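PDB 4W9R: esterase from Capnocytophaga ochracea, which is of unknown function but probably hydrolyses ester bonds through an alpha/beta-hydrolase domain, which is followed by a run of helices. Local coordinates for residues N182-V185 / Y186-I190; Q191-R194 / A195-S198; K237-G240 / G241-K245; A283-T286 / A287-S291. One frame throughout, in Å; residues are numbered along the deposited sequence.

Contact 1: residues N182-V185 / Y186-I190; sequences NKVV and YDKAI
Two flat groups stand out on these opening turns of helix: the carboxylate of Asp187, which Lys183 reaches from the preceding turn, and the phenol ring of Tyr186. One face of the Tyr186 ring carries Ile190 CG1, 4.1 Å above the ring plane and shifted toward the rim. The carboxylate is met at a single oxygen, Asp187 OD2, which Lys183 NZ approaches at 3.1 Å nearly head-on along the C-O bond. This is a salt bridge between residues four apart, the spacing that brings side chains together on one side of a helix. The lysine chain runs extended until its last torsion (chi4 -55°), and that bend swings the ammonium over to the aspartate.

Backbone bonds wind the turn beneath. Tyr186 N donates to Asn182 O at 2.7 Å, which makes the residue just before the helix its first acceptor here; Asp187 N follows onto Lys183 O and Ala189 N onto Val185 O, both at 3.0 Å, while the bond from Lys188 N to Val184 O is weak at 3.4 Å.

The polar ends of Asn182 and Tyr186 have partners in the neighbouring strands: Asn182 ND2 bonds Asn148 OD1 and Ala178 O, and Tyr186 OH bonds Asp211 OD2. Tyr186 and Ala189 also press on strand 171-180, seating helix 183-196 as the crossover helix between that strand and strand 205-213.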
ATOM      1  N   ASN B 182      13.536  -2.473  14.909  1.00 33.47           N
ATOM      2  CA  ASN B 182      12.444  -2.468  15.876  1.00 37.67           C
ATOM      3  C   ASN B 182      12.669  -3.250  17.170  1.00 42.35           C
ATOM      4  O   ASN B 182      11.758  -3.333  17.993  1.00 56.63           O
ATOM      5  CB  ASN B 182      11.168  -2.962  15.209  1.00 33.29           C
ATOM      6  CG  ASN B 182       9.962  -2.131  15.590  1.00 35.76           C
ATOM      7  OD1 ASN B 182      10.095  -0.976  15.999  1.00 30.06           O
ATOM      8  ND2 ASN B 182       8.776  -2.711  15.459  1.00 46.07           N
ATOM      9  N   LYS B 183      13.853  -3.836  17.337  1.00 35.45           N
ATOM     10  CA  LYS B 183      14.023  -5.028  18.180  1.00 36.13           C
ATOM     11  C   LYS B 183      13.356  -4.985  19.558  1.00 39.84           C
ATOM     12  O   LYS B 183      12.713  -5.954  19.961  1.00 38.53           O
ATOM     13  CB  LYS B 183      15.510  -5.324  18.372  1.00 31.51           C
ATOM     14  CG  LYS B 183      15.769  -6.633  19.104  1.00 34.00           C
ATOM     15  CD  LYS B 183      17.251  -6.928  19.234  1.00 50.73           C
ATOM     16  CE  LYS B 183      17.478  -8.296  19.855  1.00 54.35           C
ATOM     17  NZ  LYS B 183      16.788  -8.427  21.168  1.00 49.37           N
ATOM     18  N   VAL B 184      13.497  -3.874  20.274  1.00 35.92           N
ATOM     19  CA  VAL B 184      12.851  -3.740  21.578  1.00 40.38           C
ATOM     20  C   VAL B 184      11.331  -3.834  21.450  1.00 41.43           C
ATOM     21  O   VAL B 184      10.686  -4.620  22.147  1.00 43.38           O
ATOM     22  CB  VAL B 184      13.223  -2.411  22.261  1.00 44.09           C
ATOM     23  CG1 VAL B 184      12.327  -2.161  23.467  1.00 28.78           C
ATOM     24  CG2 VAL B 184      14.690  -2.420  22.667  1.00 35.62           C
ATOM     25  N   VAL B 185      10.772  -3.033  20.547  1.00 40.85           N
ATOM     26  CA  VAL B 185       9.338  -3.030  20.282  1.00 31.11           C
ATOM     27  C   VAL B 185       8.867  -4.362  19.703  1.00 34.63           C
ATOM     28  O   VAL B 185       7.830  -4.895  20.101  1.00 34.62           O
ATOM     29  CB  VAL B 185       8.958  -1.897  19.306  1.00 23.49           C
ATOM     30  CG1 VAL B 185       7.488  -1.984  18.921  1.00 19.19           C
ATOM     31  CG2 VAL B 185       9.279  -0.545  19.920  1.00 22.60           C
ATOM     32  N   TYR B 186       9.644  -4.892  18.765  1.00 35.11           N
ATOM     33  CA  TYR B 186       9.309  -6.142  18.092  1.00 34.25           C
ATOM     34  C   TYR B 186       9.177  -7.310  19.066  1.00 38.73           C
ATOM     35  O   TYR B 186       8.231  -8.094  18.980  1.00 37.92           O
ATOM     36  CB  TYR B 186      10.362  -6.461  17.030  1.00 24.58           C
ATOM     37  CG  TYR B 186      10.199  -7.814  16.377  1.00 26.45           C
ATOM     38  CD1 TYR B 186       9.244  -8.020  15.390  1.00 28.83           C
ATOM     39  CD2 TYR B 186      11.009  -8.884  16.738  1.00 28.13           C
ATOM     40  CE1 TYR B 186       9.099  -9.252  14.786  1.00 35.52           C
ATOM     41  CE2 TYR B 186      10.870 -10.120  16.140  1.00 23.73           C
ATOM     42  CZ  TYR B 186       9.914 -10.299  15.163  1.00 37.12           C
ATOM     43  OH  TYR B 186       9.772 -11.533  14.566  1.00 31.54           O
ATOM     44  N   ASP B 187      10.127  -7.421  19.990  1.00 36.95           N
ATOM     45  CA  ASP B 187      10.117  -8.510  20.959  1.00 36.62           C
ATOM     46  C   ASP B 187       8.890  -8.444  21.861  1.00 37.88           C
ATOM     47  O   ASP B 187       8.258  -9.464  22.132  1.00 39.66           O
ATOM     48  CB  ASP B 187      11.389  -8.490  21.807  1.00 32.92           C
ATOM     49  CG  ASP B 187      12.610  -8.946  21.034  1.00 43.38           C
ATOM     50  OD1 ASP B 187      12.447  -9.711  20.059  1.00 46.00           O
ATOM     51  OD2 ASP B 187      13.733  -8.544  21.405  1.00 49.77           O
ATOM     52  N   LYS B 188       8.555  -7.242  22.318  1.00 34.73           N
ATOM     53  CA  LYS B 188       7.389  -7.055  23.172  1.00 32.31           C
ATOM     54  C   LYS B 188       6.109  -7.419  22.427  1.00 30.02           C
ATOM     55  O   LYS B 188       5.169  -7.953  23.015  1.00 31.32           O
ATOM     56  CB  LYS B 188       7.318  -5.613  23.684  1.00 24.03           C
ATOM     57  CG  LYS B 188       8.429  -5.254  24.660  1.00 38.20           C
ATOM     58  CD  LYS B 188       8.158  -3.936  25.373  1.00 41.74           C
ATOM     59  CE  LYS B 188       8.080  -2.776  24.394  1.00 49.80           C
ATOM     60  NZ  LYS B 188       7.825  -1.485  25.091  1.00 49.57           N
ATOM     61  N   ALA B 189       6.085  -7.140  21.128  1.00 31.55           N
ATOM     62  CA  ALA B 189       4.934  -7.460  20.293  1.00 24.90           C
ATOM     63  C   ALA B 189       4.717  -8.968  20.208  1.00 31.41           C
ATOM     64  O   ALA B 189       3.589  -9.450  20.328  1.00 36.74           O
ATOM     65  CB  ALA B 189       5.110  -6.872  18.901  1.00 29.25           C
ATOM     66  N   ILE B 190       5.803  -9.708  20.003  1.00 29.80           N
ATOM     67  CA  ILE B 190       5.729 -11.161  19.900  1.00 32.36           C
ATOM     68  C   ILE B 190       5.315 -11.793  21.227  1.00 37.49           C
ATOM     69  O   ILE B 190       4.465 -12.684  21.257  1.00 42.83           O
ATOM     70  CB  ILE B 190       7.074 -11.759  19.439  1.00 28.49           C
ATOM     71  CG1 ILE B 190       7.234 -11.582  17.928  1.00 24.78           C
ATOM     72  CG2 ILE B 190       7.166 -13.235  19.795  1.00 21.77           C
ATOM     73  CD1 ILE B 190       8.376 -12.375  17.348  1.00 54.29           C
TER

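Contact 2: residues Q191-R194 / A195-S198; sequences QFER and AMRS
Met196, built as selenomethionine, reaches back along the helix to the ring of Phe192. Its CB starts against the backbone, 3.5 Å from Phe192 O. From there chi1 and chi2 are both near 180°, and this extended run sets SE beside the ring, 4.8 Å from the Phe192 centroid and 51° off the ring normal: an oblique Met-aromatic contact. A final bend (chi3 51°) turns the terminal methyl back toward the preceding turn, where Met196 CE ends 3.7 Å from Phe192 CE2.

These residues close helix 183-196, the connecting helix of a beta-alpha-beta unit, and the backbone bonding changes as it ends. Met196 N is shared weakly between Phe192 O and Glu193 O, whereas Arg197 N makes a sounder bond to Glu193 O at 3.1 Å. Just beyond, Ser198 OG turns back to donate to Ala195 O at 2.8 Å, coming from above the carbonyl plane.

On another side of the turn, Glu193 OE2 and Arg197 NH2 form a salt bridge; its modelled length is doubtfully short, and the arginine has two conformers, so the detail of the pairing is doubtful. The other carboxylate oxygen, Glu193 OE1, is hydrogen-bonded to Tyr207 OH on strand 205-213. Met196 touches Phe159 and Leu163 of helix 156-165, and Phe192 meets the ring of Phe127 edge-to-face.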
ATOM      1  N   GLN B 191       5.912 -11.322  22.318  1.00 38.14           N
ATOM      2  CA  GLN B 191       5.568 -11.807  23.651  1.00 41.58           C
ATOM      3  C   GLN B 191       4.086 -11.591  23.943  1.00 43.50           C
ATOM      4  O   GLN B 191       3.416 -12.468  24.492  1.00 38.24           O
ATOM      5  CB  GLN B 191       6.416 -11.112  24.718  1.00 37.18           C
ATOM      6  CG  GLN B 191       7.902 -11.405  24.629  1.00 49.50           C
ATOM      7  CD  GLN B 191       8.708 -10.603  25.633  1.00 64.57           C
ATOM      8  OE1 GLN B 191       8.250 -10.338  26.745  1.00 70.44           O
ATOM      9  NE2 GLN B 191       9.914 -10.204  25.242  1.00 65.54           N
ATOM     10  N   PHE B 192       3.584 -10.417  23.570  1.00 35.89           N
ATOM     11  CA  PHE B 192       2.177 -10.085  23.763  1.00 33.28           C
ATOM     12  C   PHE B 192       1.281 -10.988  22.923  1.00 37.82           C
ATOM     13  O   PHE B 192       0.272 -11.499  23.409  1.00 39.87           O
ATOM     14  CB  PHE B 192       1.920  -8.616  23.418  1.00 22.42           C
ATOM     15  CG  PHE B 192       0.462  -8.257  23.324  1.00 28.21           C
ATOM     16  CD1 PHE B 192      -0.287  -8.039  24.469  1.00 27.42           C
ATOM     17  CD2 PHE B 192      -0.157  -8.132  22.089  1.00 27.33           C
ATOM     18  CE1 PHE B 192      -1.628  -7.709  24.385  1.00 38.09           C
ATOM     19  CE2 PHE B 192      -1.499  -7.803  21.999  1.00 26.90           C
ATOM     20  CZ  PHE B 192      -2.234  -7.589  23.149  1.00 33.68           C
ATOM     21  N   GLU B 193       1.661 -11.181  21.663  1.00 31.48           N
ATOM     22  CA  GLU B 193       0.868 -11.981  20.736  1.00 32.21           C
ATOM     23  C   GLU B 193       0.794 -13.438  21.183  1.00 35.78           C
ATOM     24  O   GLU B 193      -0.262 -14.066  21.099  1.00 44.06           O
ATOM     25  CB  GLU B 193       1.446 -11.886  19.321  1.00 34.39           C
ATOM     26  CG  GLU B 193       0.511 -12.373  18.220  1.00 29.76           C
ATOM     27  CD  GLU B 193       0.563 -13.876  18.014  1.00 41.36           C
ATOM     28  OE1 GLU B 193      -0.419 -14.440  17.485  1.00 41.60           O
ATOM     29  OE2 GLU B 193       1.588 -14.493  18.373  1.00 50.88           O
ATOM     30  N   ARG B 194       1.916 -13.966  21.661  1.00 40.33           N
ATOM     31  CA  ARG B 194       1.974 -15.343  22.140  1.00 45.70           C
ATOM     32  C   ARG B 194       1.019 -15.558  23.313  1.00 41.70           C
ATOM     33  O   ARG B 194       0.365 -16.597  23.411  1.00 49.21           O
ATOM     34  CB  ARG B 194       3.403 -15.712  22.548  1.00 57.13           C
ATOM     35  CG  ARG B 194       3.539 -17.106  23.142  1.00 78.99           C
ATOM     36  CD  ARG B 194       4.989 -17.453  23.462  1.00 93.81           C
ATOM     37  NE  ARG B 194       5.787 -17.667  22.258  1.00102.48           N
ATOM     38  CZ  ARG B 194       6.655 -16.789  21.766  1.00 96.09           C
ATOM     39  NH1 ARG B 194       6.847 -15.628  22.379  1.00 92.01           N
ATOM     40  NH2 ARG B 194       7.336 -17.073  20.664  1.00 88.77           N
ATOM     41  N   ALA B 195       0.935 -14.565  24.193  1.00 35.58           N
ATOM     42  CA  ALA B 195       0.060 -14.643  25.357  1.00 47.98           C
ATOM     43  C   ALA B 195      -1.405 -14.492  24.958  1.00 43.86           C
ATOM     44  O   ALA B 195      -2.300 -14.989  25.643  1.00 46.48           O
ATOM     45  CB  ALA B 195       0.442 -13.580  26.379  1.00 20.64           C
HETATM   46  N   MSE B 196      -1.639 -13.803  23.847  1.00 40.58           N
HETATM   47  CA  MSE B 196      -2.993 -13.535  23.379  1.00 41.07           C
HETATM   48  C   MSE B 196      -3.613 -14.752  22.689  1.00 49.01           C
HETATM   49  O   MSE B 196      -4.827 -14.949  22.735  1.00 57.51           O
HETATM   50  CB  MSE B 196      -2.987 -12.330  22.434  1.00 38.56           C
HETATM   51  CG  MSE B 196      -4.354 -11.956  21.880  1.00 41.77           C
HETATM   52 SE   MSE B 196      -4.390 -10.225  20.976  1.00 71.50          SE
HETATM   53  CE  MSE B 196      -2.880 -10.463  19.766  1.00 41.85           C
ATOM     54  N   ARG B 197      -2.771 -15.566  22.058  0.52 50.08           N
ATOM     55  CA  ARG B 197      -3.240 -16.742  21.332  0.52 56.29           C
ATOM     56  C   ARG B 197      -3.217 -18.000  22.198  0.52 64.62           C
ATOM     57  O   ARG B 197      -3.474 -19.098  21.706  0.52 72.27           O
ATOM     58  CB  ARG B 197      -2.404 -16.966  20.069  0.52 54.00           C
ATOM     59  CG  ARG B 197      -0.976 -17.417  20.327  0.52 54.53           C
ATOM     60  CD  ARG B 197      -0.363 -18.018  19.071  0.52 48.27           C
ATOM     61  NE  ARG B 197       0.984 -18.528  19.301  0.52 44.23           N
ATOM     62  CZ  ARG B 197       2.091 -17.940  18.860  0.52 46.30           C
ATOM     63  NH1 ARG B 197       3.277 -18.476  19.119  0.52 42.97           N
ATOM     64  NH2 ARG B 197       2.013 -16.821  18.156  0.52 51.05           N
ATOM     65  N   SER B 198      -2.892 -17.832  23.478  1.00 64.79           N
ATOM     66  CA  SER B 198      -2.831 -18.947  24.428  1.00 65.37           C
ATOM     67  C   SER B 198      -4.081 -19.827  24.413  1.00 71.83           C
ATOM     68  O   SER B 198      -3.987 -21.050  24.308  1.00 78.72           O
ATOM     69  CB  SER B 198      -2.607 -18.415  25.846  1.00 64.52           C
ATOM     70  OG  SER B 198      -1.422 -17.644  25.921  1.00 81.08           O
TER

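Contact 3: residues K237-G240 / G241-K245; sequences KPIG and GKEFK
Ile239 and Glu243 meet at about a right angle, the CG2 methyl of Ile239 lying 3.7 Å from Glu243 CD. Glu243 stretches toward the chain that leads into its helix: CG stands opposite the backbone N (chi1 180°) and the rest is extended, which carries the carboxylate past Gly240 to Ile239. Underneath, Phe244 N donates to Gly240 O at 2.8 Å with a N-H...O angle of 163°, the first turn of helix 241-248 closing on its N-cap glycine.

A water lies between the two segments, 3.0 Å from Pro238 O and 2.9 Å from Glu243 OE1, and can donate to either. The other carboxylate oxygen, Glu243 OE2, is hydrogen-bonded to Tyr258 OH, which gives the carboxylate a partner at OE2 and probably one at OE1. With alanine in place of Glu243, the Tyr258 hydroxyl and the water would probably lose this acceptor, and Ile239 CG2 the chain lying across it.

Further out, the first residues of helix 278-290 hold the incoming chain: Ile239 N bonds Asp280 OD1 and Ile239 O bonds Asn279 ND2. At the helix start, Glu181 of the second subunit accepts from Lys242 N and Glu243 N, one through each carboxylate oxygen. What results is a helix N-terminus with glycine at the N-cap, two of its first-turn N-H groups bound by an acidic side chain across the dimer interface.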
ATOM      1  N   LYS B 237     -15.727 -10.146  -2.767  1.00 28.21           N
ATOM      2  CA  LYS B 237     -15.098 -10.441  -4.052  1.00 32.19           C
ATOM      3  C   LYS B 237     -16.022 -11.214  -4.989  1.00 32.57           C
ATOM      4  O   LYS B 237     -16.853 -12.003  -4.539  1.00 38.09           O
ATOM      5  CB  LYS B 237     -13.802 -11.235  -3.849  1.00 26.49           C
ATOM      6  CG  LYS B 237     -12.608 -10.409  -3.392  1.00 23.78           C
ATOM      7  CD  LYS B 237     -11.343 -11.258  -3.376  1.00 27.82           C
ATOM      8  CE  LYS B 237     -10.136 -10.471  -2.884  1.00 31.57           C
ATOM      9  NZ  LYS B 237     -10.260 -10.072  -1.454  1.00 38.27           N
ATOM     10  N   PRO B 238     -15.883 -10.977  -6.302  1.00 35.05           N
ATOM     11  CA  PRO B 238     -16.614 -11.746  -7.313  1.00 31.71           C
ATOM     12  C   PRO B 238     -16.226 -13.219  -7.281  1.00 35.37           C
ATOM     13  O   PRO B 238     -15.160 -13.558  -6.766  1.00 35.97           O
ATOM     14  CB  PRO B 238     -16.183 -11.096  -8.631  1.00 24.73           C
ATOM     15  CG  PRO B 238     -15.724  -9.727  -8.251  1.00 31.84           C
ATOM     16  CD  PRO B 238     -15.093  -9.890  -6.902  1.00 34.24           C
ATOM     17  N   ILE B 239     -17.076 -14.081  -7.828  1.00 40.17           N
ATOM     18  CA  ILE B 239     -16.781 -15.507  -7.862  1.00 38.75           C
ATOM     19  C   ILE B 239     -15.808 -15.812  -8.995  1.00 39.89           C
ATOM     20  O   ILE B 239     -16.096 -15.547 -10.163  1.00 41.39           O
ATOM     21  CB  ILE B 239     -18.058 -16.346  -8.041  1.00 38.32           C
ATOM     22  CG1 ILE B 239     -19.068 -16.017  -6.941  1.00 34.15           C
ATOM     23  CG2 ILE B 239     -17.728 -17.831  -8.035  1.00 34.37           C
ATOM     24  CD1 ILE B 239     -20.371 -16.775  -7.063  1.00 30.55           C
ATOM     25  N   GLY B 240     -14.655 -16.372  -8.641  1.00 36.69           N
ATOM     26  CA  GLY B 240     -13.612 -16.652  -9.609  1.00 37.22           C
ATOM     27  C   GLY B 240     -13.779 -18.000 -10.278  1.00 46.08           C
ATOM     28  O   GLY B 240     -14.575 -18.828  -9.834  1.00 53.93           O
ATOM     29  N   GLY B 241     -13.023 -18.220 -11.350  1.00 40.89           N
ATOM     30  CA  GLY B 241     -13.094 -19.459 -12.102  1.00 35.44           C
ATOM     31  C   GLY B 241     -12.713 -20.667 -11.271  1.00 36.73           C
ATOM     32  O   GLY B 241     -13.323 -21.729 -11.391  1.00 37.49           O
ATOM     33  N   LYS B 242     -11.701 -20.504 -10.427  1.00 38.81           N
ATOM     34  CA  LYS B 242     -11.258 -21.573  -9.542  1.00 35.33           C
ATOM     35  C   LYS B 242     -12.328 -21.894  -8.505  1.00 41.72           C
ATOM     36  O   LYS B 242     -12.603 -23.059  -8.225  1.00 38.08           O
ATOM     37  CB  LYS B 242      -9.951 -21.187  -8.850  1.00 36.56           C
ATOM     38  CG  LYS B 242      -9.476 -22.180  -7.803  1.00 45.98           C
ATOM     39  CD  LYS B 242      -8.992 -23.471  -8.437  1.00 52.53           C
ATOM     40  CE  LYS B 242      -8.361 -24.380  -7.396  1.00 71.32           C
ATOM     41  NZ  LYS B 242      -7.784 -25.610  -8.006  1.00 88.88           N
ATOM     42  N   GLU B 243     -12.930 -20.850  -7.941  1.00 46.50           N
ATOM     43  CA  GLU B 243     -14.004 -21.007  -6.966  1.00 47.33           C
ATOM     44  C   GLU B 243     -15.214 -21.679  -7.606  1.00 48.54           C
ATOM     45  O   GLU B 243     -15.807 -22.594  -7.034  1.00 51.15           O
ATOM     46  CB  GLU B 243     -14.399 -19.648  -6.382  1.00 43.68           C
ATOM     47  CG  GLU B 243     -15.526 -19.701  -5.358  1.00 46.27           C
ATOM     48  CD  GLU B 243     -15.909 -18.322  -4.846  1.00 54.19           C
ATOM     49  OE1 GLU B 243     -15.232 -17.339  -5.217  1.00 59.94           O
ATOM     50  OE2 GLU B 243     -16.888 -18.220  -4.077  1.00 46.04           O
ATOM     51  N   PHE B 244     -15.566 -21.218  -8.801  1.00 48.72           N
ATOM     52  CA  PHE B 244     -16.674 -21.780  -9.565  1.00 44.33           C
ATOM     53  C   PHE B 244     -16.445 -23.254  -9.880  1.00 41.88           C
ATOM     54  O   PHE B 244     -17.324 -24.089  -9.673  1.00 43.01           O
ATOM     55  CB  PHE B 244     -16.866 -20.981 -10.858  1.00 37.28           C
ATOM     56  CG  PHE B 244     -17.690 -21.685 -11.898  1.00 38.94           C
ATOM     57  CD1 PHE B 244     -19.067 -21.756 -11.780  1.00 45.60           C
ATOM     58  CD2 PHE B 244     -17.086 -22.259 -13.006  1.00 40.97           C
ATOM     59  CE1 PHE B 244     -19.826 -22.398 -12.742  1.00 50.66           C
ATOM     60  CE2 PHE B 244     -17.838 -22.901 -13.969  1.00 39.40           C
ATOM     61  CZ  PHE B 244     -19.211 -22.969 -13.838  1.00 44.72           C
ATOM     62  N   LYS B 245     -15.250 -23.566 -10.368  1.00 39.52           N
ATOM     63  CA  LYS B 245     -14.906 -24.923 -10.770  1.00 48.41           C
ATOM     64  C   LYS B 245     -14.852 -25.873  -9.573  1.00 52.04           C
ATOM     65  O   LYS B 245     -15.052 -27.079  -9.714  1.00 67.36           O
ATOM     66  CB  LYS B 245     -13.563 -24.918 -11.507  1.00 50.08           C
ATOM     67  CG  LYS B 245     -13.289 -26.149 -12.346  1.00 66.00           C
ATOM     68  CD  LYS B 245     -12.089 -25.923 -13.259  1.00 79.89           C
ATOM     69  CE  LYS B 245     -12.315 -24.731 -14.184  1.00 76.17           C
ATOM     70  NZ  LYS B 245     -11.168 -24.500 -15.110  1.00 67.30           N
TER
HETATM   71  O   HOH W   1     -15.575 -14.729  -4.058  1.00 34.51           O

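Contact 4: residues A283-T286 / A287-S291; sequences ATYT and AINSS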
ATOM      1  N   ALA B 283     -22.380 -17.426 -13.332  1.00 35.04           N
ATOM      2  CA  ALA B 283     -21.640 -18.537 -12.747  1.00 35.58           C
ATOM      3  C   ALA B 283     -22.605 -19.520 -12.102  1.00 42.96           C
ATOM      4  O   ALA B 283     -22.432 -20.735 -12.197  1.00 50.53           O
ATOM      5  CB  ALA B 283     -20.630 -18.034 -11.731  1.00 34.52           C
ATOM      6  N   THR B 284     -23.630 -18.982 -11.450  1.00 32.76           N
ATOM      7  CA  THR B 284     -24.649 -19.800 -10.812  1.00 35.08           C
ATOM      8  C   THR B 284     -25.474 -20.531 -11.864  1.00 43.72           C
ATOM      9  O   THR B 284     -25.772 -21.718 -11.723  1.00 47.81           O
ATOM     10  CB  THR B 284     -25.579 -18.950  -9.926  1.00 38.51           C
ATOM     11  OG1 THR B 284     -24.794 -18.176  -9.009  1.00 38.08           O
ATOM     12  CG2 THR B 284     -26.538 -19.837  -9.146  1.00 32.10           C
ATOM     13  N   TYR B 285     -25.825 -19.812 -12.926  1.00 38.92           N
ATOM     14  CA  TYR B 285     -26.635 -20.356 -14.011  1.00 33.36           C
ATOM     15  C   TYR B 285     -25.910 -21.474 -14.757  1.00 41.46           C
ATOM     16  O   TYR B 285     -26.508 -22.498 -15.086  1.00 52.80           O
ATOM     17  CB  TYR B 285     -27.026 -19.237 -14.978  1.00 31.64           C
ATOM     18  CG  TYR B 285     -27.763 -19.692 -16.218  1.00 29.33           C
ATOM     19  CD1 TYR B 285     -29.093 -20.088 -16.155  1.00 34.59           C
ATOM     20  CD2 TYR B 285     -27.134 -19.707 -17.455  1.00 21.55           C
ATOM     21  CE1 TYR B 285     -29.771 -20.496 -17.289  1.00 32.76           C
ATOM     22  CE2 TYR B 285     -27.804 -20.114 -18.594  1.00 30.96           C
ATOM     23  CZ  TYR B 285     -29.121 -20.506 -18.505  1.00 34.87           C
ATOM     24  OH  TYR B 285     -29.790 -20.911 -19.638  1.00 41.03           O
ATOM     25  N   THR B 286     -24.623 -21.271 -15.018  1.00 38.36           N
ATOM     26  CA  THR B 286     -23.816 -22.259 -15.726  1.00 35.62           C
ATOM     27  C   THR B 286     -23.675 -23.540 -14.905  1.00 38.83           C
ATOM     28  O   THR B 286     -23.750 -24.645 -15.444  1.00 40.00           O
ATOM     29  CB  THR B 286     -22.414 -21.706 -16.058  1.00 33.29           C
ATOM     30  OG1 THR B 286     -22.545 -20.514 -16.842  1.00 42.44           O
ATOM     31  CG2 THR B 286     -21.602 -22.727 -16.838  1.00 31.06           C
ATOM     32  N   ALA B 287     -23.478 -23.383 -13.600  1.00 32.34           N
ATOM     33  CA  ALA B 287     -23.351 -24.521 -12.697  1.00 32.52           C
ATOM     34  C   ALA B 287     -24.668 -25.281 -12.603  1.00 45.07           C
ATOM     35  O   ALA B 287     -24.687 -26.508 -12.501  1.00 48.65           O
ATOM     36  CB  ALA B 287     -22.906 -24.059 -11.320  1.00 41.86           C
ATOM     37  N   ILE B 288     -25.768 -24.535 -12.633  1.00 44.95           N
ATOM     38  CA  ILE B 288     -27.104 -25.113 -12.610  1.00 35.06           C
ATOM     39  C   ILE B 288     -27.318 -26.037 -13.806  1.00 40.89           C
ATOM     40  O   ILE B 288     -27.838 -27.146 -13.663  1.00 44.72           O
ATOM     41  CB  ILE B 288     -28.180 -24.006 -12.596  1.00 34.07           C
ATOM     42  CG1 ILE B 288     -28.354 -23.457 -11.179  1.00 29.18           C
ATOM     43  CG2 ILE B 288     -29.509 -24.523 -13.124  1.00 35.96           C
ATOM     44  CD1 ILE B 288     -29.244 -22.238 -11.100  1.00 28.74           C
ATOM     45  N   ASN B 289     -26.892 -25.585 -14.981  1.00 34.39           N
ATOM     46  CA  ASN B 289     -27.065 -26.354 -16.208  1.00 41.19           C
ATOM     47  C   ASN B 289     -26.196 -27.605 -16.263  1.00 50.51           C
ATOM     48  O   ASN B 289     -26.611 -28.631 -16.802  1.00 61.31           O
ATOM     49  CB  ASN B 289     -26.774 -25.476 -17.426  1.00 34.34           C
ATOM     50  CG  ASN B 289     -27.810 -24.390 -17.619  1.00 40.63           C
ATOM     51  OD1 ASN B 289     -28.937 -24.496 -17.132  1.00 51.22           O
ATOM     52  ND2 ASN B 289     -27.438 -23.339 -18.339  1.00 36.58           N
ATOM     53  N   SER B 290     -24.990 -27.520 -15.709  1.00 53.25           N
ATOM     54  CA  SER B 290     -24.044 -28.629 -15.776  1.00 55.19           C
ATOM     55  C   SER B 290     -24.466 -29.800 -14.889  1.00 54.81           C
ATOM     56  O   SER B 290     -24.232 -30.959 -15.230  1.00 59.16           O
ATOM     57  CB  SER B 290     -22.640 -28.159 -15.388  1.00 51.65           C
ATOM     58  OG  SER B 290     -22.596 -27.737 -14.037  1.00 65.17           O
ATOM     59  N   SER B 291     -25.076 -29.494 -13.748  1.00 53.11           N
ATOM     60  CA  SER B 291     -25.553 -30.529 -12.834  1.00 59.63           C
ATOM     61  C   SER B 291     -27.032 -30.840 -13.051  1.00 60.08           C
ATOM     62  O   SER B 291     -27.601 -31.692 -12.364  1.00 52.43           O
ATOM     63  CB  SER B 291     -25.318 -30.109 -11.385  1.00 67.52           C
ATOM     64  OG  SER B 291     -26.128 -28.998 -11.051  1.00 85.26           O
TER
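The last turns of helix 278-290, in the helical C-terminal part of the chain, bring the amide of Asn289 over the ring of Tyr285 one turn back. Asn289 ND2 lies 3.2 Å above the ring plane, displaced toward the rim, and is equally near Tyr285 CE2 and CZ at 3.3 Å. Ring and amide planes stand 78° apart, so the nitrogen addresses the face while the amide stays steeply upright. Tyr285 swings its ring out beside its own carbonyl carbon (chi1 175°), and Asn289 leans back along the helix to meet it.

Thr284 CG2 touches Ile288 CD1 at 4.1 Å. Regular bonds run beneath, among them Ile288 N to Thr284 O at 3.0 Å and Asn289 N to Tyr285 O at 3.1 Å. Ala287 O gathers three donors as the chain leaves the helix: Ser290 OG at 2.9 Å, Ser291 OG at 3.2 Å and Ser291 N.

Tyr285 OH bonds Glu321 OE1 and, weakly, an acetate ion probably from the crystallisation liquor. A leucine at Tyr285 would probably leave Glu321 without this hydroxyl partner and the Asn289 amide without its aromatic face.

Around the helix, Tyr285 stacks on Phe318 and touches Leu297 of helix 294-306; Ile288 wedges between that helix and Ile255 of helix 255-270, and Ala283, Thr286 and Ala287 face helix 241-248.

In the fold
From the N terminus, the four contacts follow in series; none nests in or crosses another, and each closes only a turn or two of backbone. Contact 1 starts helix 183-196 and contact 2, adjoining it in sequence, finishes it, their centres about 13 Å apart, so together they span the crossover between strands 171-180 and 205-213 of the hydrolase sheet. Contact 3 begins the helical region at helix 241-248, with its centre about 35 Å from that of contact 2. It meets contact 4 directly: the Phe244 ring lies on helix 278-290, with Phe244 CE1 3.8 Å from Ala287 CB. Contacts 1 and 4 fall on opposite sides of the chain's centre.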